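Long-range contacts in putative HAD family hydrolase (Streptomyces avermitilis, PDB 3MMZ), which probably acts as a metal-dependent phosphatase domain of the HAD superfamily, the C-terminal part of a longer protein assigned as an N-acylneuraminate cytidylyltransferase: residues 12-23 with 55-63; 85-93 with 113-121. All coordinates share one frame; numbering follows the deposited sequence.

How the interactions relate
Starting from the N terminus, strand 14-17 runs into the calcium-binding loop that follows it; the chain then passes through the antiparallel pair 27-31 and 36-41 and helix 42-53 before strand 57-62 returns beside the first strand, closing interaction 1. Only after that does interaction 2 open: the chain leaves helix 87-98, forms strand 105-109 and comes back with helix 115-120. The two closures are therefore in series, neither nested nor crossed. One joins neighbouring strands of the central parallel sheet, the other two helices packed against it. They meet near the metal, where K87 of 85-93 lies against L61 and T63 and close to D18.

Interaction 1: 12-23 with 55-63; sequences IDAVVLDFDGTQ and GLTMLILST. With CA (calcium ion), chain M.
V15 and M58 lie side by side on one face of a parallel strand pair, 14-17 with 57-62. The selenomethionine, bent at chi2 and chi3 (-70° and -58°), folds its methyl CE back to 4.0 Å from V15 CB. L56 reaches across V15 and I12 on this face, its CD1 4.1 Å from V15 CG2. On the other face V16 and L59 run alongside each other, and V16 CG1 also touches L61 CB. Between the faces the N-H...O angle is widest from L61 N to L17 O (2.9 Å, 167°), while L59 N to V15 O is weak. Beyond the strand, Q23 crosses I60 with NE2 3.7 Å from I60 CG1 and donates to D18 O (3.1 Å), from above the carbonyl plane. Shortening Q23 to an alanine would remove the amide, which is likely to leave the D18 carbonyl without this donor and I60 less covered. D18 OD2 (2.4 Å) and D20 O bind calcium, with N110 and three waters completing the site; T22 OG1 donates a hydrogen bond to the anti lone pair of D18 OD2; D18, D20 and T22 together are consistent with the HAD DxDx(T/V) motif. Strand 14-17 is flanked by 57-62 and 105-109; helix 68-76 packs on F19 and I60, helix 87-98 on L59 and L61.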
ATOM      1  N   ILE D  12     -22.292 -18.391  20.307  1.00 18.93           N
ATOM      2  CA  ILE D  12     -23.355 -17.650  19.640  1.00 18.93           C
ATOM      3  C   ILE D  12     -24.441 -18.530  19.033  1.00 17.93           C
ATOM      4  O   ILE D  12     -24.176 -19.654  18.611  1.00 17.49           O
ATOM      5  CB  ILE D  12     -22.789 -16.715  18.528  1.00 19.59           C
ATOM      6  CG1 ILE D  12     -22.037 -17.523  17.464  1.00 21.45           C
ATOM      7  CG2 ILE D  12     -21.880 -15.615  19.135  1.00 21.83           C
ATOM      8  CD1 ILE D  12     -21.792 -16.757  16.161  1.00 20.78           C
ATOM      9  N   ASP D  13     -25.652 -17.983  18.969  1.00 17.96           N
ATOM     10  CA  ASP D  13     -26.776 -18.641  18.296  1.00 18.28           C
ATOM     11  C   ASP D  13     -27.269 -17.872  17.074  1.00 16.86           C
ATOM     12  O   ASP D  13     -28.013 -18.417  16.253  1.00 16.53           O
ATOM     13  CB  ASP D  13     -27.932 -18.860  19.273  1.00 19.72           C
ATOM     14  CG  ASP D  13     -27.528 -19.678  20.476  1.00 24.52           C
ATOM     15  OD1 ASP D  13     -26.774 -20.661  20.317  1.00 20.94           O
ATOM     16  OD2 ASP D  13     -27.957 -19.329  21.590  1.00 20.87           O
ATOM     17  N   ALA D  14     -26.846 -16.613  16.947  1.00 16.02           N
ATOM     18  CA  ALA D  14     -27.320 -15.739  15.876  1.00 15.38           C
ATOM     19  C   ALA D  14     -26.212 -14.840  15.332  1.00 14.92           C
ATOM     20  O   ALA D  14     -25.322 -14.439  16.080  1.00 15.01           O
ATOM     21  CB  ALA D  14     -28.458 -14.878  16.377  1.00 15.50           C
ATOM     22  N   VAL D  15     -26.291 -14.513  14.044  1.00 14.68           N
ATOM     23  CA  VAL D  15     -25.380 -13.544  13.416  1.00 14.85           C
ATOM     24  C   VAL D  15     -26.211 -12.474  12.707  1.00 15.11           C
ATOM     25  O   VAL D  15     -26.930 -12.764  11.735  1.00 16.01           O
ATOM     26  CB  VAL D  15     -24.396 -14.210  12.409  1.00 14.84           C
ATOM     27  CG1 VAL D  15     -23.583 -13.164  11.649  1.00 15.06           C
ATOM     28  CG2 VAL D  15     -23.449 -15.169  13.127  1.00 15.01           C
ATOM     29  N   VAL D  16     -26.109 -11.242  13.199  1.00 13.81           N
ATOM     30  CA  VAL D  16     -26.857 -10.129  12.638  1.00 12.93           C
ATOM     31  C   VAL D  16     -25.888  -9.160  11.970  1.00 12.73           C
ATOM     32  O   VAL D  16     -24.896  -8.753  12.578  1.00 11.93           O
ATOM     33  CB  VAL D  16     -27.709  -9.409  13.711  1.00 12.68           C
ATOM     34  CG1 VAL D  16     -28.541  -8.294  13.072  1.00 10.85           C
ATOM     35  CG2 VAL D  16     -28.637 -10.409  14.422  1.00 10.81           C
ATOM     36  N   LEU D  17     -26.175  -8.812  10.722  1.00 12.85           N
ATOM     37  CA  LEU D  17     -25.254  -7.995   9.922  1.00 13.96           C
ATOM     38  C   LEU D  17     -25.849  -6.646   9.526  1.00 14.54           C
ATOM     39  O   LEU D  17     -26.948  -6.572   8.983  1.00 14.22           O
ATOM     40  CB  LEU D  17     -24.826  -8.756   8.652  1.00 14.36           C
ATOM     41  CG  LEU D  17     -24.275 -10.175   8.818  1.00 10.89           C
ATOM     42  CD1 LEU D  17     -24.159 -10.859   7.458  1.00 15.01           C
ATOM     43  CD2 LEU D  17     -22.928 -10.189   9.524  1.00 14.67           C
ATOM     44  N   ASP D  18     -25.111  -5.580   9.818  1.00 14.94           N
ATOM     45  CA  ASP D  18     -25.315  -4.303   9.162  1.00 14.85           C
ATOM     46  C   ASP D  18     -24.985  -4.465   7.663  1.00 14.52           C
ATOM     47  O   ASP D  18     -24.329  -5.433   7.280  1.00 14.86           O
ATOM     48  CB  ASP D  18     -24.434  -3.244   9.824  1.00 15.39           C
ATOM     49  CG  ASP D  18     -24.459  -1.924   9.089  1.00 10.71           C
ATOM     50  OD1 ASP D  18     -25.557  -1.369   8.870  1.00 15.67           O
ATOM     51  OD2 ASP D  18     -23.376  -1.452   8.709  1.00 15.99           O
ATOM     52  N   PHE D  19     -25.452  -3.546   6.817  1.00 13.79           N
ATOM     53  CA  PHE D  19     -25.213  -3.671   5.373  1.00 14.33           C
ATOM     54  C   PHE D  19     -24.175  -2.693   4.823  1.00 13.86           C
ATOM     55  O   PHE D  19     -23.021  -3.079   4.636  1.00 12.95           O
ATOM     56  CB  PHE D  19     -26.516  -3.600   4.572  1.00 15.08           C
ATOM     57  CG  PHE D  19     -26.331  -3.830   3.092  1.00 16.55           C
ATOM     58  CD1 PHE D  19     -26.042  -5.105   2.600  1.00 15.44           C
ATOM     59  CD2 PHE D  19     -26.455  -2.779   2.197  1.00 15.25           C
ATOM     60  CE1 PHE D  19     -25.881  -5.325   1.233  1.00 16.79           C
ATOM     61  CE2 PHE D  19     -26.300  -2.984   0.828  1.00 16.71           C
ATOM     62  CZ  PHE D  19     -26.006  -4.259   0.346  1.00 15.55           C
ATOM     63  N   ASP D  20     -24.556  -1.437   4.578  1.00 14.10           N
ATOM     64  CA  ASP D  20     -23.591  -0.466   4.036  1.00 14.69           C
ATOM     65  C   ASP D  20     -22.409  -0.270   4.983  1.00 13.83           C
ATOM     66  O   ASP D  20     -22.595   0.008   6.162  1.00 13.30           O
ATOM     67  CB  ASP D  20     -24.249   0.888   3.738  1.00 16.28           C
ATOM     68  CG  ASP D  20     -25.288   0.802   2.630  1.00 26.99           C
ATOM     69  OD1 ASP D  20     -24.920   0.928   1.440  1.00 17.99           O
ATOM     70  OD2 ASP D  20     -26.480   0.619   2.954  1.00 18.04           O
ATOM     71  N   GLY D  21     -21.197  -0.442   4.459  1.00 13.17           N
ATOM     72  CA  GLY D  21     -19.996  -0.192   5.243  1.00 13.06           C
ATOM     73  C   GLY D  21     -19.508  -1.434   5.964  1.00 12.48           C
ATOM     74  O   GLY D  21     -18.376  -1.462   6.464  1.00 11.41           O
ATOM     75  N   THR D  22     -20.358  -2.463   5.974  1.00 12.86           N
ATOM     76  CA  THR D  22     -20.078  -3.719   6.677  1.00 13.59           C
ATOM     77  C   THR D  22     -19.958  -4.863   5.673  1.00 12.99           C
ATOM     78  O   THR D  22     -18.953  -5.579   5.666  1.00 13.12           O
ATOM     79  CB  THR D  22     -21.153  -4.000   7.769  1.00 14.24           C
ATOM     80  OG1 THR D  22     -21.029  -3.009   8.799  1.00 13.67           O
ATOM     81  CG2 THR D  22     -20.988  -5.401   8.393  1.00 13.65           C
ATOM     82  N   GLN D  23     -20.979  -5.012   4.829  1.00 12.25           N
ATOM     83  CA  GLN D  23     -20.921  -5.911   3.665  1.00 12.61           C
ATOM     84  C   GLN D  23     -20.499  -5.148   2.407  1.00 12.78           C
ATOM     85  O   GLN D  23     -20.362  -5.736   1.334  1.00 12.97           O
ATOM     86  CB  GLN D  23     -22.290  -6.555   3.438  1.00 12.81           C
ATOM     87  CG  GLN D  23     -22.744  -7.408   4.591  1.00 13.56           C
ATOM     88  CD  GLN D  23     -24.130  -7.997   4.377  1.00 14.48           C
ATOM     89  OE1 GLN D  23     -24.336  -8.829   3.492  1.00 14.04           O
ATOM     90  NE2 GLN D  23     -25.089  -7.548   5.173  1.00 13.63           N
ATOM     91  N   GLY D  55     -26.472 -23.778  11.051  1.00 18.58           N
ATOM     92  CA  GLY D  55     -27.659 -23.685  11.909  1.00 18.40           C
ATOM     93  C   GLY D  55     -27.785 -22.390  12.694  1.00 18.04           C
ATOM     94  O   GLY D  55     -28.656 -22.264  13.558  1.00 17.87           O
ATOM     95  N   LEU D  56     -26.919 -21.422  12.405  1.00 17.73           N
ATOM     96  CA  LEU D  56     -27.007 -20.120  13.052  1.00 17.50           C
ATOM     97  C   LEU D  56     -28.176 -19.332  12.487  1.00 17.77           C
ATOM     98  O   LEU D  56     -28.421 -19.360  11.281  1.00 17.81           O
ATOM     99  CB  LEU D  56     -25.710 -19.333  12.859  1.00 17.03           C
ATOM    100  CG  LEU D  56     -24.515 -19.787  13.692  1.00 15.92           C
ATOM    101  CD1 LEU D  56     -23.236 -19.217  13.106  1.00 17.06           C
ATOM    102  CD2 LEU D  56     -24.677 -19.355  15.146  1.00 17.25           C
ATOM    103  N   THR D  57     -28.903 -18.642  13.359  1.00 18.04           N
ATOM    104  CA  THR D  57     -29.979 -17.765  12.913  1.00 19.48           C
ATOM    105  C   THR D  57     -29.394 -16.456  12.362  1.00 20.97           C
ATOM    106  O   THR D  57     -28.671 -15.749  13.068  1.00 21.08           O
ATOM    107  CB  THR D  57     -30.989 -17.496  14.048  1.00 19.79           C
ATOM    108  OG1 THR D  57     -31.420 -18.746  14.608  1.00 20.76           O
ATOM    109  CG2 THR D  57     -32.196 -16.740  13.518  1.00 21.20           C
HETATM  110  N   MSE D  58     -29.706 -16.157  11.102  1.00 22.02           N
HETATM  111  CA  MSE D  58     -29.108 -15.033  10.373  1.00 24.08           C
HETATM  112  C   MSE D  58     -30.086 -13.880  10.208  1.00 22.69           C
HETATM  113  O   MSE D  58     -31.308 -14.079  10.235  1.00 22.69           O
HETATM  114  CB  MSE D  58     -28.647 -15.466   8.978  1.00 27.22           C
HETATM  115  CG  MSE D  58     -27.947 -16.812   8.904  1.00 24.09           C
HETATM  116 SE   MSE D  58     -26.172 -16.777   9.722  1.00 32.53          SE
HETATM  117  CE  MSE D  58     -25.300 -15.377   8.681  1.00 23.43           C
ATOM    118  N   LEU D  59     -29.542 -12.679  10.017  1.00 20.37           N
ATOM    119  CA  LEU D  59     -30.356 -11.486   9.803  1.00 18.48           C
ATOM    120  C   LEU D  59     -29.511 -10.342   9.286  1.00 17.70           C
ATOM    121  O   LEU D  59     -28.427 -10.093   9.805  1.00 17.24           O
ATOM    122  CB  LEU D  59     -31.035 -11.050  11.105  1.00 17.88           C
ATOM    123  CG  LEU D  59     -32.000  -9.856  11.017  1.00 17.20           C
ATOM    124  CD1 LEU D  59     -33.245 -10.200  10.215  1.00 17.62           C
ATOM    125  CD2 LEU D  59     -32.366  -9.337  12.397  1.00 17.94           C
ATOM    126  N   ILE D  60     -30.024  -9.648   8.273  1.00 17.02           N
ATOM    127  CA  ILE D  60     -29.483  -8.359   7.868  1.00 16.71           C
ATOM    128  C   ILE D  60     -30.395  -7.256   8.393  1.00 17.80           C
ATOM    129  O   ILE D  60     -31.610  -7.274   8.158  1.00 17.44           O
ATOM    130  CB  ILE D  60     -29.341  -8.257   6.339  1.00 16.14           C
ATOM    131  CG1 ILE D  60     -28.259  -9.233   5.862  1.00 15.13           C
ATOM    132  CG2 ILE D  60     -29.011  -6.833   5.934  1.00 15.15           C
ATOM    133  CD1 ILE D  60     -28.190  -9.412   4.360  1.00 16.23           C
ATOM    134  N   LEU D  61     -29.790  -6.306   9.099  1.00 19.37           N
ATOM    135  CA  LEU D  61     -30.497  -5.208   9.743  1.00 21.52           C
ATOM    136  C   LEU D  61     -30.009  -3.879   9.171  1.00 24.50           C
ATOM    137  O   LEU D  61     -28.811  -3.618   9.166  1.00 24.21           O
ATOM    138  CB  LEU D  61     -30.235  -5.264  11.252  1.00 20.91           C
ATOM    139  CG  LEU D  61     -30.924  -4.278  12.195  1.00 22.78           C
ATOM    140  CD1 LEU D  61     -32.430  -4.505  12.200  1.00 20.80           C
ATOM    141  CD2 LEU D  61     -30.374  -4.445  13.595  1.00 21.08           C
ATOM    142  N   SER D  62     -30.933  -3.046   8.688  1.00 27.77           N
ATOM    143  CA  SER D  62     -30.561  -1.739   8.127  1.00 30.83           C
ATOM    144  C   SER D  62     -31.611  -0.643   8.350  1.00 33.32           C
ATOM    145  O   SER D  62     -32.805  -0.920   8.430  1.00 33.38           O
ATOM    146  CB  SER D  62     -30.211  -1.860   6.637  1.00 31.27           C
ATOM    147  OG  SER D  62     -29.582  -0.679   6.165  1.00 27.11           O
ATOM    148  N   THR D  63     -31.136   0.600   8.450  1.00 35.65           N
ATOM    149  CA  THR D  63     -31.976   1.776   8.693  1.00 37.84           C
ATOM    150  C   THR D  63     -32.667   2.280   7.422  1.00 39.67           C
ATOM    151  O   THR D  63     -33.763   2.839   7.491  1.00 40.10           O
ATOM    152  CB  THR D  63     -31.141   2.947   9.313  1.00 37.99           C
ATOM    153  OG1 THR D  63     -30.339   2.459  10.394  1.00 47.94           O
ATOM    154  CG2 THR D  63     -32.037   4.069   9.833  1.00 47.87           C
TER
HETATM  155 CA    CA M 500     -23.327   0.925   8.146  1.00 13.99          CA
HETATM  156  O   HOH W   1     -25.490   1.374   7.216  1.00 16.97           O
HETATM  157  O   HOH W   2     -26.979  -0.235   5.442  1.00 25.30           O
HETATM  158  O   HOH W   3     -22.409   2.796   7.076  1.00 22.55           O
HETATM  159  O   HOH W   4     -24.026   1.489  10.313  1.00 15.04           O

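Interaction 2: 85-93 with 113-121; sequences DRKDLALKQ and NDLPCFALV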
ATOM      1  N   ASP D  85     -36.908   2.698  11.901  1.00 40.67           N
ATOM      2  CA  ASP D  85     -36.707   3.893  12.733  1.00 40.31           C
ATOM      3  C   ASP D  85     -35.517   3.699  13.691  1.00 38.64           C
ATOM      4  O   ASP D  85     -34.457   4.314  13.503  1.00 39.16           O
ATOM      5  CB  ASP D  85     -37.989   4.235  13.510  1.00 41.26           C
ATOM      6  CG  ASP D  85     -37.838   5.466  14.416  1.00 54.94           C
ATOM      7  OD1 ASP D  85     -36.984   6.342  14.140  1.00 42.02           O
ATOM      8  OD2 ASP D  85     -38.592   5.562  15.413  1.00 41.88           O
ATOM      9  N   ARG D  86     -35.695   2.843  14.699  1.00 35.92           N
ATOM     10  CA  ARG D  86     -34.637   2.575  15.672  1.00 33.06           C
ATOM     11  C   ARG D  86     -34.105   1.146  15.618  1.00 29.67           C
ATOM     12  O   ARG D  86     -34.770   0.187  16.016  1.00 28.86           O
ATOM     13  CB  ARG D  86     -35.066   2.968  17.082  1.00 33.61           C
ATOM     14  CG  ARG D  86     -34.796   4.435  17.377  1.00 37.28           C
ATOM     15  CD  ARG D  86     -34.871   4.727  18.848  1.00 34.21           C
ATOM     16  NE  ARG D  86     -33.950   3.904  19.631  1.00 37.33           N
ATOM     17  CZ  ARG D  86     -34.031   3.751  20.950  1.00 34.49           C
ATOM     18  NH1 ARG D  86     -34.994   4.359  21.629  1.00 37.44           N
ATOM     19  NH2 ARG D  86     -33.159   2.983  21.588  1.00 37.43           N
ATOM     20  N   LYS D  87     -32.878   1.048  15.120  1.00 27.00           N
ATOM     21  CA  LYS D  87     -32.213  -0.203  14.811  1.00 24.70           C
ATOM     22  C   LYS D  87     -32.143  -1.135  16.015  1.00 21.62           C
ATOM     23  O   LYS D  87     -32.535  -2.294  15.937  1.00 20.89           O
ATOM     24  CB  LYS D  87     -30.798   0.114  14.309  1.00 25.10           C
ATOM     25  CG  LYS D  87     -30.261  -0.868  13.332  1.00 26.37           C
ATOM     26  CD  LYS D  87     -29.408  -0.190  12.281  1.00 25.93           C
ATOM     27  CE  LYS D  87     -28.033   0.184  12.800  1.00 26.03           C
ATOM     28  NZ  LYS D  87     -27.099   0.398  11.654  1.00 26.18           N
ATOM     29  N   ASP D  88     -31.641  -0.607  17.125  1.00 19.81           N
ATOM     30  CA  ASP D  88     -31.448  -1.376  18.350  1.00 18.64           C
ATOM     31  C   ASP D  88     -32.750  -1.947  18.940  1.00 16.77           C
ATOM     32  O   ASP D  88     -32.766  -3.083  19.412  1.00 16.29           O
ATOM     33  CB  ASP D  88     -30.705  -0.529  19.392  1.00 19.56           C
ATOM     34  CG  ASP D  88     -31.479   0.711  19.810  1.00 25.41           C
ATOM     35  OD1 ASP D  88     -32.009   1.432  18.934  1.00 20.54           O
ATOM     36  OD2 ASP D  88     -31.555   0.975  21.023  1.00 20.33           O
ATOM     37  N   LEU D  89     -33.828  -1.166  18.901  1.00 15.84           N
ATOM     38  CA  LEU D  89     -35.148  -1.642  19.359  1.00 15.81           C
ATOM     39  C   LEU D  89     -35.676  -2.778  18.496  1.00 15.68           C
ATOM     40  O   LEU D  89     -36.233  -3.758  19.007  1.00 14.76           O
ATOM     41  CB  LEU D  89     -36.161  -0.502  19.371  1.00 16.09           C
ATOM     42  CG  LEU D  89     -35.841   0.662  20.306  1.00 23.04           C
ATOM     43  CD1 LEU D  89     -36.898   1.741  20.158  1.00 16.37           C
ATOM     44  CD2 LEU D  89     -35.757   0.161  21.741  1.00 16.73           C
ATOM     45  N   ALA D  90     -35.485  -2.642  17.185  1.00 16.45           N
ATOM     46  CA  ALA D  90     -35.880  -3.676  16.244  1.00 17.49           C
ATOM     47  C   ALA D  90     -35.127  -4.968  16.552  1.00 17.53           C
ATOM     48  O   ALA D  90     -35.705  -6.057  16.526  1.00 17.34           O
ATOM     49  CB  ALA D  90     -35.622  -3.222  14.816  1.00 18.05           C
ATOM     50  N   LEU D  91     -33.843  -4.825  16.877  1.00 17.88           N
ATOM     51  CA  LEU D  91     -32.984  -5.949  17.220  1.00 17.98           C
ATOM     52  C   LEU D  91     -33.362  -6.594  18.553  1.00 17.50           C
ATOM     53  O   LEU D  91     -33.413  -7.825  18.653  1.00 17.75           O
ATOM     54  CB  LEU D  91     -31.512  -5.509  17.227  1.00 19.12           C
ATOM     55  CG  LEU D  91     -30.407  -6.496  17.619  1.00 21.40           C
ATOM     56  CD1 LEU D  91     -30.510  -7.812  16.864  1.00 19.83           C
ATOM     57  CD2 LEU D  91     -29.046  -5.837  17.369  1.00 19.92           C
ATOM     58  N   LYS D  92     -33.621  -5.775  19.571  1.00 16.85           N
ATOM     59  CA  LYS D  92     -34.018  -6.299  20.882  1.00 16.97           C
ATOM     60  C   LYS D  92     -35.297  -7.134  20.772  1.00 16.26           C
ATOM     61  O   LYS D  92     -35.368  -8.236  21.311  1.00 16.07           O
ATOM     62  CB  LYS D  92     -34.192  -5.170  21.903  1.00 17.70           C
ATOM     63  CG  LYS D  92     -34.442  -5.649  23.327  1.00 24.71           C
ATOM     64  CD  LYS D  92     -34.218  -4.527  24.327  1.00 19.22           C
ATOM     65  CE  LYS D  92     -34.576  -4.944  25.745  1.00 25.03           C
ATOM     66  NZ  LYS D  92     -36.045  -4.945  25.957  1.00 20.15           N
ATOM     67  N   GLN D  93     -36.284  -6.603  20.055  1.00 16.49           N
ATOM     68  CA  GLN D  93     -37.557  -7.284  19.811  1.00 17.25           C
ATOM     69  C   GLN D  93     -37.369  -8.586  19.015  1.00 16.96           C
ATOM     70  O   GLN D  93     -37.953  -9.619  19.352  1.00 16.48           O
ATOM     71  CB  GLN D  93     -38.525  -6.336  19.084  1.00 18.05           C
ATOM     72  CG  GLN D  93     -39.964  -6.858  18.963  1.00 38.97           C
ATOM     73  CD  GLN D  93     -40.792  -6.098  17.928  1.00 18.76           C
ATOM     74  OE1 GLN D  93     -41.684  -5.318  18.276  1.00 39.11           O
ATOM     75  NE2 GLN D  93     -40.493  -6.319  16.654  1.00 39.11           N
ATOM     76  N   ASN D 113     -24.020   4.841  14.356  1.00 14.71           N
ATOM     77  CA  ASN D 113     -25.402   4.389  14.503  1.00 16.33           C
ATOM     78  C   ASN D 113     -25.521   2.903  14.861  1.00 15.56           C
ATOM     79  O   ASN D 113     -26.621   2.427  15.119  1.00 15.95           O
ATOM     80  CB  ASN D 113     -26.311   4.804  13.326  1.00 18.65           C
ATOM     81  CG  ASN D 113     -25.965   4.104  12.019  1.00 26.93           C
ATOM     82  OD1 ASN D 113     -25.304   3.069  11.993  1.00 19.76           O
ATOM     83  ND2 ASN D 113     -26.439   4.671  10.917  1.00 20.88           N
ATOM     84  N   ASP D 114     -24.392   2.187  14.903  1.00 14.28           N
ATOM     85  CA  ASP D 114     -24.376   0.789  15.359  1.00 13.33           C
ATOM     86  C   ASP D 114     -24.112   0.643  16.859  1.00 12.33           C
ATOM     87  O   ASP D 114     -24.269  -0.452  17.424  1.00 12.41           O
ATOM     88  CB  ASP D 114     -23.333  -0.026  14.581  1.00 13.26           C
ATOM     89  CG  ASP D 114     -23.690  -0.177  13.124  1.00 15.03           C
ATOM     90  OD1 ASP D 114     -24.819  -0.618  12.846  1.00 14.29           O
ATOM     91  OD2 ASP D 114     -22.851   0.164  12.261  1.00 13.71           O
ATOM     92  N   LEU D 115     -23.700   1.731  17.502  1.00 11.58           N
ATOM     93  CA  LEU D 115     -23.292   1.651  18.906  1.00 11.65           C
ATOM     94  C   LEU D 115     -24.408   1.174  19.841  1.00 12.31           C
ATOM     95  O   LEU D 115     -24.144   0.381  20.733  1.00 12.82           O
ATOM     96  CB  LEU D 115     -22.658   2.965  19.398  1.00 11.73           C
ATOM     97  CG  LEU D 115     -21.314   3.304  18.723  1.00  8.20           C
ATOM     98  CD1 LEU D 115     -20.916   4.736  19.093  1.00 12.70           C
ATOM     99  CD2 LEU D 115     -20.234   2.305  19.124  1.00 11.90           C
ATOM    100  N   PRO D 116     -25.658   1.636  19.629  1.00 12.37           N
ATOM    101  CA  PRO D 116     -26.735   1.086  20.471  1.00 11.94           C
ATOM    102  C   PRO D 116     -26.975  -0.427  20.268  1.00 11.80           C
ATOM    103  O   PRO D 116     -27.335  -1.122  21.227  1.00 12.10           O
ATOM    104  CB  PRO D 116     -27.968   1.918  20.067  1.00 12.20           C
ATOM    105  CG  PRO D 116     -27.399   3.205  19.556  1.00 17.73           C
ATOM    106  CD  PRO D 116     -26.119   2.790  18.837  1.00 12.08           C
ATOM    107  N   CYS D 117     -26.782  -0.939  19.053  1.00 11.34           N
ATOM    108  CA  CYS D 117     -26.861  -2.390  18.830  1.00 11.68           C
ATOM    109  C   CYS D 117     -25.713  -3.111  19.529  1.00 12.02           C
ATOM    110  O   CYS D 117     -25.921  -4.161  20.136  1.00 12.13           O
ATOM    111  CB  CYS D 117     -26.852  -2.741  17.339  1.00 12.04           C
ATOM    112  SG  CYS D 117     -28.380  -2.293  16.508  1.00 16.30           S
ATOM    113  N   PHE D 118     -24.515  -2.526  19.442  1.00 11.54           N
ATOM    114  CA  PHE D 118     -23.317  -3.043  20.107  1.00 11.76           C
ATOM    115  C   PHE D 118     -23.593  -3.233  21.606  1.00 12.51           C
ATOM    116  O   PHE D 118     -23.273  -4.278  22.160  1.00 13.22           O
ATOM    117  CB  PHE D 118     -22.127  -2.075  19.914  1.00 11.41           C
ATOM    118  CG  PHE D 118     -21.295  -2.327  18.677  1.00 13.10           C
ATOM    119  CD1 PHE D 118     -21.828  -2.939  17.547  1.00 11.59           C
ATOM    120  CD2 PHE D 118     -19.952  -1.925  18.651  1.00 11.83           C
ATOM    121  CE1 PHE D 118     -21.029  -3.170  16.412  1.00 12.85           C
ATOM    122  CE2 PHE D 118     -19.154  -2.136  17.532  1.00 12.56           C
ATOM    123  CZ  PHE D 118     -19.686  -2.768  16.410  1.00 12.17           C
ATOM    124  N   ALA D 119     -24.200  -2.227  22.239  1.00 13.01           N
ATOM    125  CA  ALA D 119     -24.526  -2.272  23.678  1.00 14.03           C
ATOM    126  C   ALA D 119     -25.532  -3.371  24.037  1.00 15.25           C
ATOM    127  O   ALA D 119     -25.500  -3.910  25.147  1.00 16.10           O
ATOM    128  CB  ALA D 119     -25.035  -0.907  24.176  1.00 14.15           C
ATOM    129  N   LEU D 120     -26.427  -3.675  23.101  1.00 15.37           N
ATOM    130  CA  LEU D 120     -27.463  -4.693  23.283  1.00 16.51           C
ATOM    131  C   LEU D 120     -26.922  -6.131  23.294  1.00 15.94           C
ATOM    132  O   LEU D 120     -27.428  -6.976  24.031  1.00 16.30           O
ATOM    133  CB  LEU D 120     -28.501  -4.569  22.161  1.00 18.32           C
ATOM    134  CG  LEU D 120     -30.020  -4.727  22.309  1.00 34.70           C
ATOM    135  CD1 LEU D 120     -30.469  -5.794  23.318  1.00 19.81           C
ATOM    136  CD2 LEU D 120     -30.631  -3.384  22.667  1.00 20.00           C
ATOM    137  N   VAL D 121     -25.915  -6.414  22.471  1.00 15.41           N
ATOM    138  CA  VAL D 121     -25.547  -7.806  22.182  1.00 15.28           C
ATOM    139  C   VAL D 121     -24.276  -8.267  22.886  1.00 14.99           C
ATOM    140  O   VAL D 121     -23.467  -7.452  23.327  1.00 15.38           O
ATOM    141  CB  VAL D 121     -25.436  -8.078  20.669  1.00 15.61           C
ATOM    142  CG1 VAL D 121     -26.739  -7.718  19.966  1.00 16.86           C
ATOM    143  CG2 VAL D 121     -24.243  -7.306  20.050  1.00 15.90           C
TER
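K87 carries the polar part of this helix-helix contact, reaching from the first turn of helix 87-98 to the 3-10 turn at 113-114. Its chain, bent at chi2 and chi3, brings NZ 2.8 Å from D114 OD1 in a salt bridge that meets the oxygen from above the carboxylate plane. The same ammonium donates to N113 OD1 (3.2 Å), again from above the carbonyl plane. D114 OD1 has a second partner in the Y107 hydroxyl, and D114 OD2 takes the backbone N-H groups of N110 and D111, so both carboxylate oxygens are engaged. NZ also makes a long, weak ion pair with D18 OD1, linking the lysine to the calcium site.

A second charged pair lies within segment 85-93. R86 grips D88 side-on, NE to OD1 and NH2 to OD2 (2.6 Å), each through a syn lone pair. With CG between its backbone N and carbonyl carbon (chi1 62°), D88 crosses P116 obliquely, CB and CG both against P116 CB, CG at 3.7 Å.

Apolar contacts fill the rest. C117 SG lies 3.7 Å from D88 CA and from L91 CD2, and the same leucine methyl meets V121 CG1 at 4.0 Å. Farther out, L120 crosses K92 at about a right angle, its CD1 against the lysine's CB and CG methylenes.

The short helix segments run roughly parallel, 29° apart and 8.6 Å at closest approach, as helices on one side of a Rossmann-like HAD core. K87, L91 and C117 face strand 57-62 through L61; Y107 of strand 105-109 lies beneath K87, C117, F118 and V121, while helix 132-137 packs on L115 and F118.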